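Local coordinates for protein inositol-1,4,5-trisphosphate 5-phosphatase 1 (Schizosaccharomyces pombe, PDB 1I9Z) that removes the 5-phosphate from soluble and lipid inositol phosphates through its inositol polyphosphate 5-phosphatase domain, with magnesium as cofactor, and controls cellular phosphoinositide levels, at residues Ser31-Gly36 with Tyr302-Arg307; Gln63-Leu68 with Gly112-Ile117. All blocks are in the same frame, centred on the assembly; numbering follows the deposited sequence.

Contact 1. Residues Ser31-Gly36 with Tyr302-Arg307; sequences SYNLNG and YYSDHR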
ATOM      1  N   SER A  31       6.217  -1.574   5.642  1.00 12.18           N
ATOM      2  CA  SER A  31       7.298  -1.039   4.826  1.00 13.39           C
ATOM      3  C   SER A  31       8.617  -0.911   5.605  1.00 13.37           C
ATOM      4  O   SER A  31       8.634  -0.455   6.785  1.00 12.94           O
ATOM      5  CB  SER A  31       6.888   0.349   4.256  1.00 12.98           C
ATOM      6  OG  SER A  31       7.777   0.678   3.222  1.00 15.68           O
ATOM      7  N   TYR A  32       9.728  -1.258   4.948  1.00 14.00           N
ATOM      8  CA  TYR A  32      11.030  -1.167   5.584  1.00 12.94           C
ATOM      9  C   TYR A  32      12.184  -0.945   4.626  1.00 14.50           C
ATOM     10  O   TYR A  32      12.410  -1.772   3.739  1.00 15.21           O
ATOM     11  CB  TYR A  32      11.267  -2.464   6.392  1.00 13.81           C
ATOM     12  CG  TYR A  32      12.322  -2.436   7.499  1.00 13.94           C
ATOM     13  CD1 TYR A  32      13.055  -1.288   7.834  1.00 15.76           C
ATOM     14  CD2 TYR A  32      12.530  -3.593   8.284  1.00 18.74           C
ATOM     15  CE1 TYR A  32      13.997  -1.314   8.932  1.00 16.43           C
ATOM     16  CE2 TYR A  32      13.424  -3.611   9.332  1.00 17.50           C
ATOM     17  CZ  TYR A  32      14.154  -2.484   9.646  1.00 18.02           C
ATOM     18  OH  TYR A  32      15.101  -2.532  10.675  1.00 18.77           O
ATOM     19  N   ASN A  33      12.858   0.205   4.717  1.00 11.53           N
ATOM     20  CA  ASN A  33      14.071   0.440   3.937  1.00 13.63           C
ATOM     21  C   ASN A  33      15.153  -0.189   4.850  1.00 14.92           C
ATOM     22  O   ASN A  33      15.482   0.325   5.931  1.00 15.77           O
ATOM     23  CB  ASN A  33      14.424   1.945   3.794  1.00 14.01           C
ATOM     24  CG  ASN A  33      15.686   2.127   3.042  1.00 14.87           C
ATOM     25  OD1 ASN A  33      16.681   1.442   3.325  1.00 16.01           O
ATOM     26  ND2 ASN A  33      15.713   3.078   2.077  1.00 15.29           N
ATOM     27  N   LEU A  34      15.687  -1.313   4.380  1.00 13.85           N
ATOM     28  CA  LEU A  34      16.679  -2.145   5.110  1.00 13.68           C
ATOM     29  C   LEU A  34      18.112  -1.715   5.167  1.00 15.53           C
ATOM     30  O   LEU A  34      18.885  -2.262   5.982  1.00 15.65           O
ATOM     31  CB  LEU A  34      16.693  -3.533   4.432  1.00 14.25           C
ATOM     32  CG  LEU A  34      15.321  -4.160   4.440  1.00 12.24           C
ATOM     33  CD1 LEU A  34      15.398  -5.350   3.388  1.00 15.05           C
ATOM     34  CD2 LEU A  34      14.976  -4.735   5.851  1.00 15.83           C
ATOM     35  N   ASN A  35      18.509  -0.780   4.289  1.00 14.02           N
ATOM     36  CA  ASN A  35      19.900  -0.374   4.232  1.00 15.48           C
ATOM     37  C   ASN A  35      20.807  -1.616   4.011  1.00 16.49           C
ATOM     38  O   ASN A  35      21.951  -1.668   4.543  1.00 16.91           O
ATOM     39  CB  ASN A  35      20.310   0.353   5.508  1.00 16.11           C
ATOM     40  CG  ASN A  35      21.617   1.090   5.369  1.00 19.14           C
ATOM     41  OD1 ASN A  35      21.951   1.656   4.317  1.00 17.34           O
ATOM     42  ND2 ASN A  35      22.405   1.064   6.460  1.00 23.94           N
ATOM     43  N   GLY A  36      20.260  -2.613   3.306  1.00 15.82           N
ATOM     44  CA  GLY A  36      21.020  -3.819   2.979  1.00 18.58           C
ATOM     45  C   GLY A  36      21.247  -4.769   4.142  1.00 20.11           C
ATOM     46  O   GLY A  36      22.054  -5.687   4.004  1.00 21.12           O
ATOM     47  N   TYR A 302      16.060  -1.750  14.939  1.00 16.18           N
ATOM     48  CA  TYR A 302      17.288  -0.973  14.819  1.00 14.93           C
ATOM     49  C   TYR A 302      18.332  -1.501  13.836  1.00 15.23           C
ATOM     50  O   TYR A 302      19.511  -1.075  13.882  1.00 16.09           O
ATOM     51  CB  TYR A 302      17.910  -0.928  16.262  1.00 16.59           C
ATOM     52  CG  TYR A 302      17.062  -0.171  17.282  1.00 16.45           C
ATOM     53  CD1 TYR A 302      15.995  -0.795  17.972  1.00 16.97           C
ATOM     54  CD2 TYR A 302      17.349   1.158  17.554  1.00 15.43           C
ATOM     55  CE1 TYR A 302      15.214  -0.069  18.950  1.00 17.02           C
ATOM     56  CE2 TYR A 302      16.609   1.905  18.482  1.00 16.39           C
ATOM     57  CZ  TYR A 302      15.537   1.266  19.176  1.00 17.65           C
ATOM     58  OH  TYR A 302      14.817   1.964  20.104  1.00 18.18           O
ATOM     59  N   TYR A 303      17.903  -2.395  12.933  1.00 15.11           N
ATOM     60  CA  TYR A 303      18.846  -3.003  12.011  1.00 13.71           C
ATOM     61  C   TYR A 303      19.304  -2.094  10.911  1.00 15.81           C
ATOM     62  O   TYR A 303      20.315  -2.367  10.275  1.00 15.08           O
ATOM     63  CB  TYR A 303      18.226  -4.232  11.331  1.00 14.13           C
ATOM     64  CG  TYR A 303      17.570  -5.161  12.302  1.00 15.88           C
ATOM     65  CD1 TYR A 303      16.304  -5.673  12.062  1.00 15.42           C
ATOM     66  CD2 TYR A 303      18.242  -5.558  13.481  1.00 16.80           C
ATOM     67  CE1 TYR A 303      15.672  -6.562  12.991  1.00 17.46           C
ATOM     68  CE2 TYR A 303      17.647  -6.454  14.364  1.00 19.57           C
ATOM     69  CZ  TYR A 303      16.370  -6.947  14.123  1.00 16.47           C
ATOM     70  OH  TYR A 303      15.754  -7.849  15.008  1.00 20.55           O
ATOM     71  N   SER A 304      18.543  -1.025  10.698  1.00 14.29           N
ATOM     72  CA  SER A 304      18.787  -0.117   9.567  1.00 15.63           C
ATOM     73  C   SER A 304      18.905   1.347  10.022  1.00 15.67           C
ATOM     74  O   SER A 304      18.764   1.638  11.224  1.00 15.58           O
ATOM     75  CB  SER A 304      17.576  -0.273   8.580  1.00 15.13           C
ATOM     76  OG  SER A 304      17.646   0.689   7.505  1.00 15.51           O
ATOM     77  N   ASP A 305      19.225   2.243   9.075  1.00 14.52           N
ATOM     78  CA  ASP A 305      19.251   3.663   9.423  1.00 17.65           C
ATOM     79  C   ASP A 305      17.816   4.225   9.273  1.00 15.71           C
ATOM     80  O   ASP A 305      17.562   5.389   9.566  1.00 14.60           O
ATOM     81  CB  ASP A 305      20.266   4.436   8.577  1.00 17.01           C
ATOM     82  CG  ASP A 305      20.089   4.219   7.087  1.00 20.33           C
ATOM     83  OD1 ASP A 305      19.251   3.418   6.588  1.00 16.38           O
ATOM     84  OD2 ASP A 305      20.845   4.923   6.410  1.00 23.44           O
ATOM     85  N   HIS A 306      16.864   3.405   8.842  1.00 15.44           N
ATOM     86  CA  HIS A 306      15.445   3.808   8.855  1.00 14.42           C
ATOM     87  C   HIS A 306      14.688   2.943   9.851  1.00 17.26           C
ATOM     88  O   HIS A 306      15.065   1.783  10.099  1.00 15.06           O
ATOM     89  CB  HIS A 306      14.706   3.519   7.537  1.00 13.59           C
ATOM     90  CG  HIS A 306      15.159   4.354   6.394  1.00 11.08           C
ATOM     91  ND1 HIS A 306      14.300   5.169   5.675  1.00 13.82           N
ATOM     92  CD2 HIS A 306      16.360   4.434   5.784  1.00 13.97           C
ATOM     93  CE1 HIS A 306      14.963   5.705   4.657  1.00 12.78           C
ATOM     94  NE2 HIS A 306      16.219   5.270   4.700  1.00 15.74           N
ATOM     95  N   ARG A 307      13.616   3.482  10.428  1.00 15.84           N
ATOM     96  CA  ARG A 307      12.689   2.617  11.208  1.00 14.07           C
ATOM     97  C   ARG A 307      11.650   2.109  10.262  1.00 14.13           C
ATOM     98  O   ARG A 307      11.308   2.803   9.286  1.00 12.84           O
ATOM     99  CB  ARG A 307      11.896   3.386  12.261  1.00 12.68           C
ATOM    100  CG  ARG A 307      12.787   3.966  13.345  1.00 13.18           C
ATOM    101  CD  ARG A 307      13.026   2.845  14.513  1.00 13.97           C
ATOM    102  NE  ARG A 307      13.911   3.499  15.456  1.00 15.39           N
ATOM    103  CZ  ARG A 307      15.234   3.493  15.420  1.00 18.49           C
ATOM    104  NH1 ARG A 307      15.946   2.781  14.523  1.00 16.00           N
ATOM    105  NH2 ARG A 307      15.885   4.397  16.180  1.00 18.66           N
TER
HETATM  106  O   HOH W   1      15.853  -0.166  11.612  1.00 16.15           O
HETATM  107  O   HOH W   2      11.706   2.046   6.645  1.00 13.30           O
HETATM  108  O   HOH W   3      18.863   3.051   3.876  1.00 14.03           O
HETATM  109  O   HOH W   4      22.002  -1.334   8.361  1.00 25.31           O
HETATM  110  O   HOH W   5      23.800   4.146   5.109  1.00 50.95           O
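At the active-site end of this DNase I-like fold, the end of strand 20-33 meets loop 302-307. The packing is tight around Tyr32, Asn33 and Ser304. Asn33 sets its CB over the centre of the His306 ring, 3.6 Å from the centroid, a CH-pi contact; CG anti to the backbone N then carries the amide across the same face, planes 8° apart. Asn33 ND2 points on to Asp207 and Glu64, while His306 ND1 is held by Asp283. Ser304 OG donates to a lone pair of Asn33 O at 2.7 Å and accepts from His306 N, closing an ST turn; Asn33 OD1 takes Asn35 N, an Asx turn. An alanine at Asn33 would keep the CB over the ring but remove the amide, and would probably leave Asn35 N without its acceptor and Asp207 and Glu64 without a shared donor. Tyr32 crosses Tyr303 at about a right angle, its OH beside Tyr303 CB and hydrogen-bonded to a water that also meets Ser304 N and His306 O. Toward Asn35 and Asp305 the contact is looser: amide and carboxylate stack 26° apart, and a water accepts from Asn35 ND2 and donates to Tyr303 O. Another bridges Asn33 OD1 and Asp305 OD1, hydrogen-bonded 2.8 Å from each.

Contact 2. Residues Gln63-Leu68 with Gly112-Ile117; sequences QEIVQL and GTALMI. With CA (calcium ion), chain B.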
ATOM      1  N   GLN A  63      12.750  -1.878   0.846  1.00 12.65           N
ATOM      2  CA  GLN A  63      13.657  -1.109  -0.000  1.00 12.65           C
ATOM      3  C   GLN A  63      15.092  -1.445   0.439  1.00 15.26           C
ATOM      4  O   GLN A  63      15.344  -1.809   1.607  1.00 15.17           O
ATOM      5  CB  GLN A  63      13.417   0.384   0.048  1.00 13.49           C
ATOM      6  CG  GLN A  63      11.900   0.717  -0.292  1.00 11.90           C
ATOM      7  CD  GLN A  63      11.027   0.542   0.932  1.00 13.71           C
ATOM      8  OE1 GLN A  63      11.458   0.875   2.046  1.00 14.08           O
ATOM      9  NE2 GLN A  63       9.788   0.078   0.739  1.00 12.86           N
ATOM     10  N   GLU A  64      16.027  -1.291  -0.487  1.00 15.03           N
ATOM     11  CA  GLU A  64      17.444  -1.600  -0.236  1.00 14.73           C
ATOM     12  C   GLU A  64      17.726  -3.009   0.294  1.00 17.56           C
ATOM     13  O   GLU A  64      18.488  -3.181   1.282  1.00 20.04           O
ATOM     14  CB  GLU A  64      18.133  -0.552   0.669  1.00 16.39           C
ATOM     15  CG  GLU A  64      17.968   0.853   0.070  1.00 15.73           C
ATOM     16  CD  GLU A  64      18.909   1.855   0.665  1.00 19.95           C
ATOM     17  OE1 GLU A  64      20.058   1.465   1.002  1.00 19.16           O
ATOM     18  OE2 GLU A  64      18.570   3.044   0.702  1.00 19.94           O
ATOM     19  N   ILE A  65      17.144  -4.013  -0.337  1.00 17.45           N
ATOM     20  CA  ILE A  65      17.450  -5.415   0.058  1.00 19.84           C
ATOM     21  C   ILE A  65      18.982  -5.545  -0.086  1.00 23.66           C
ATOM     22  O   ILE A  65      19.668  -6.271   0.666  1.00 23.77           O
ATOM     23  CB  ILE A  65      16.679  -6.420  -0.821  1.00 18.74           C
ATOM     24  CG1 ILE A  65      15.229  -6.463  -0.312  1.00 19.15           C
ATOM     25  CG2 ILE A  65      17.395  -7.897  -0.752  1.00 17.61           C
ATOM     26  CD1 ILE A  65      14.320  -7.311  -1.111  1.00 21.30           C
ATOM     27  N   VAL A  66      19.521  -4.783  -1.030  1.00 26.90           N
ATOM     28  CA  VAL A  66      20.966  -4.650  -1.177  1.00 30.25           C
ATOM     29  C   VAL A  66      21.188  -3.135  -0.939  1.00 31.58           C
ATOM     30  O   VAL A  66      20.517  -2.290  -1.540  1.00 31.00           O
ATOM     31  CB  VAL A  66      21.461  -5.020  -2.570  1.00 31.73           C
ATOM     32  CG1 VAL A  66      22.995  -4.779  -2.632  1.00 34.61           C
ATOM     33  CG2 VAL A  66      21.164  -6.478  -2.827  1.00 32.58           C
ATOM     34  N   GLN A  67      22.080  -2.814  -0.018  1.00 33.79           N
ATOM     35  CA  GLN A  67      22.384  -1.423   0.318  1.00 36.86           C
ATOM     36  C   GLN A  67      22.836  -0.638  -0.916  1.00 38.72           C
ATOM     37  O   GLN A  67      23.687  -1.086  -1.676  1.00 38.97           O
ATOM     38  CB  GLN A  67      23.476  -1.382   1.404  1.00 38.03           C
ATOM     39  CG  GLN A  67      24.163  -0.054   1.553  1.00 40.82           C
ATOM     40  CD  GLN A  67      24.819   0.157   2.906  1.00 42.47           C
ATOM     41  OE1 GLN A  67      25.610  -0.661   3.360  1.00 45.70           O
ATOM     42  NE2 GLN A  67      24.498   1.271   3.552  1.00 45.10           N
ATOM     43  N   LEU A  68      22.278   0.549  -1.107  1.00 40.51           N
ATOM     44  CA  LEU A  68      22.657   1.375  -2.254  1.00 44.18           C
ATOM     45  C   LEU A  68      23.966   2.180  -2.010  1.00 46.82           C
ATOM     46  O   LEU A  68      24.182   2.752  -0.921  1.00 46.84           O
ATOM     47  CB  LEU A  68      21.496   2.322  -2.605  1.00 43.88           C
ATOM     48  CG  LEU A  68      20.197   1.600  -2.983  1.00 45.11           C
ATOM     49  CD1 LEU A  68      19.126   2.673  -3.259  1.00 46.48           C
ATOM     50  CD2 LEU A  68      20.391   0.718  -4.223  1.00 45.27           C
ATOM     51  N   GLY A 112      16.720  -3.362  -5.569  1.00 16.44           N
ATOM     52  CA  GLY A 112      16.579  -3.658  -4.155  1.00 16.92           C
ATOM     53  C   GLY A 112      15.188  -3.455  -3.526  1.00 15.57           C
ATOM     54  O   GLY A 112      14.983  -3.617  -2.297  1.00 15.69           O
ATOM     55  N   THR A 113      14.244  -3.087  -4.357  1.00 14.76           N
ATOM     56  CA  THR A 113      12.872  -2.887  -3.911  1.00 15.35           C
ATOM     57  C   THR A 113      12.080  -4.160  -4.140  1.00 16.14           C
ATOM     58  O   THR A 113      12.179  -4.721  -5.244  1.00 15.19           O
ATOM     59  CB  THR A 113      12.248  -1.700  -4.717  1.00 15.36           C
ATOM     60  OG1 THR A 113      13.059  -0.543  -4.497  1.00 15.93           O
ATOM     61  CG2 THR A 113      10.793  -1.471  -4.288  1.00 14.52           C
ATOM     62  N   ALA A 114      11.341  -4.639  -3.116  1.00 14.06           N
ATOM     63  CA  ALA A 114      10.533  -5.842  -3.322  1.00 16.03           C
ATOM     64  C   ALA A 114       9.172  -5.743  -2.631  1.00 16.66           C
ATOM     65  O   ALA A 114       9.011  -5.059  -1.605  1.00 15.78           O
ATOM     66  CB  ALA A 114      11.295  -7.104  -2.814  1.00 14.02           C
ATOM     67  N   LEU A 115       8.205  -6.433  -3.188  1.00 15.32           N
ATOM     68  CA  LEU A 115       6.846  -6.448  -2.641  1.00 14.63           C
ATOM     69  C   LEU A 115       6.445  -7.914  -2.527  1.00 15.10           C
ATOM     70  O   LEU A 115       6.636  -8.700  -3.461  1.00 15.66           O
ATOM     71  CB  LEU A 115       5.845  -5.730  -3.619  1.00 14.85           C
ATOM     72  CG  LEU A 115       4.411  -5.620  -3.083  1.00 16.01           C
ATOM     73  CD1 LEU A 115       4.398  -4.650  -1.806  1.00 15.63           C
ATOM     74  CD2 LEU A 115       3.472  -5.082  -4.247  1.00 15.45           C
ATOM     75  N   MET A 116       5.941  -8.308  -1.371  1.00 14.79           N
ATOM     76  CA  MET A 116       5.504  -9.681  -1.245  1.00 14.85           C
ATOM     77  C   MET A 116       4.185  -9.659  -0.504  1.00 14.89           C
ATOM     78  O   MET A 116       4.002  -8.881   0.485  1.00 16.33           O
ATOM     79  CB  MET A 116       6.564 -10.520  -0.494  1.00 16.81           C
ATOM     80  CG  MET A 116       6.930  -9.931   0.836  1.00 17.86           C
ATOM     81  SD  MET A 116       8.442 -10.797   1.580  1.00 18.40           S
ATOM     82  CE  MET A 116       9.705 -10.280   0.630  1.00 16.49           C
ATOM     83  N   ILE A 117       3.254 -10.504  -0.957  1.00 13.64           N
ATOM     84  CA  ILE A 117       1.922 -10.508  -0.364  1.00 14.14           C
ATOM     85  C   ILE A 117       1.569 -11.922   0.143  1.00 17.04           C
ATOM     86  O   ILE A 117       1.750 -12.919  -0.591  1.00 15.84           O
ATOM     87  CB  ILE A 117       0.889 -10.018  -1.429  1.00 14.25           C
ATOM     88  CG1 ILE A 117       1.171  -8.532  -1.793  1.00 13.10           C
ATOM     89  CG2 ILE A 117      -0.579 -10.156  -0.810  1.00 15.37           C
ATOM     90  CD1 ILE A 117       0.095  -7.916  -2.724  1.00 16.38           C
TER
HETATM   91 CA    CA B 301      20.520   3.890   2.576  1.00 31.87          CA
HETATM   92  O   HOH W   6      23.016   3.722   1.303  1.00 42.47           O
HETATM   93  O   HOH W   7      20.084   5.107   0.747  1.00 28.74           O
HETATM   94  O   HOH W   8      21.381   5.419   3.916  1.00 26.12           O
HETATM   95  O   HOH W   3      18.863   3.051   3.876  1.00 14.03           O
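The metal-binding loop of the DNase I-like fold leaves strand 57-63 at Gln63 and here turns around the start of the neighbouring antiparallel strand, 113-120. One backbone hydrogen bond joins the loop to the residue just before that strand: Ile65 N donates to Gly112 O at 2.9 Å, nearly straight at 169° and on a lone pair of the carbonyl. Glu64 N also lies near this oxygen, but at a poor angle. Gly112 is where the backbones crowd most, since a CB there would point at the loop and come within 3.4 Å of Glu64 CA. Beside the bond, Ile65 runs its CG1 branch past Gly112 O, with CG1 anti to the carbonyl carbon, and the tip closes tightly on a methyl group, CD1 to Ala114 CB at 3.5 Å. Arg81 of helix 78-94 touches both of these side chains.

Glu64 turns the other way, its chain extended beyond CG, and carries its carboxylate to the calcium ion. OE2 binds the metal at 2.8 Å, accepts a hydrogen bond from Asn33 ND2 and has a weak one with His166 NE2, so the nearby cation and these donors would probably keep the acid ionised. OE1 lies almost as near the ion and ties the loop back on itself, taking Leu68 N at 3.2 Å from above the carboxylate plane. Four waters also bind the calcium, and one of them links the ion to the loop by donating to Leu68 O at 2.7 Å.

Contacts 1 and 2 have their centres about 10 Å apart, on the same side of the chain's centre, and both reach the six-stranded mixed sheet. Along the chain, 31-36 comes first, then 63-68 and 112-117, and 302-307 closes last, so contact 2 falls wholly between the two halves of contact 1. The parallel neighbours 20-33 and 57-63 join them through backbone pairing: Leu34 N lies 2.8 Å from Gln63 O, a probable hydrogen bond. One water belongs to both contacts, bound to the calcium and hydrogen-bonded to residues of contact 1. Segments distant in sequence thus meet at one end of the sheet, three of them around the calcium beside the inositol bisphosphate pocket and 112-117 backing the loop with Glu64.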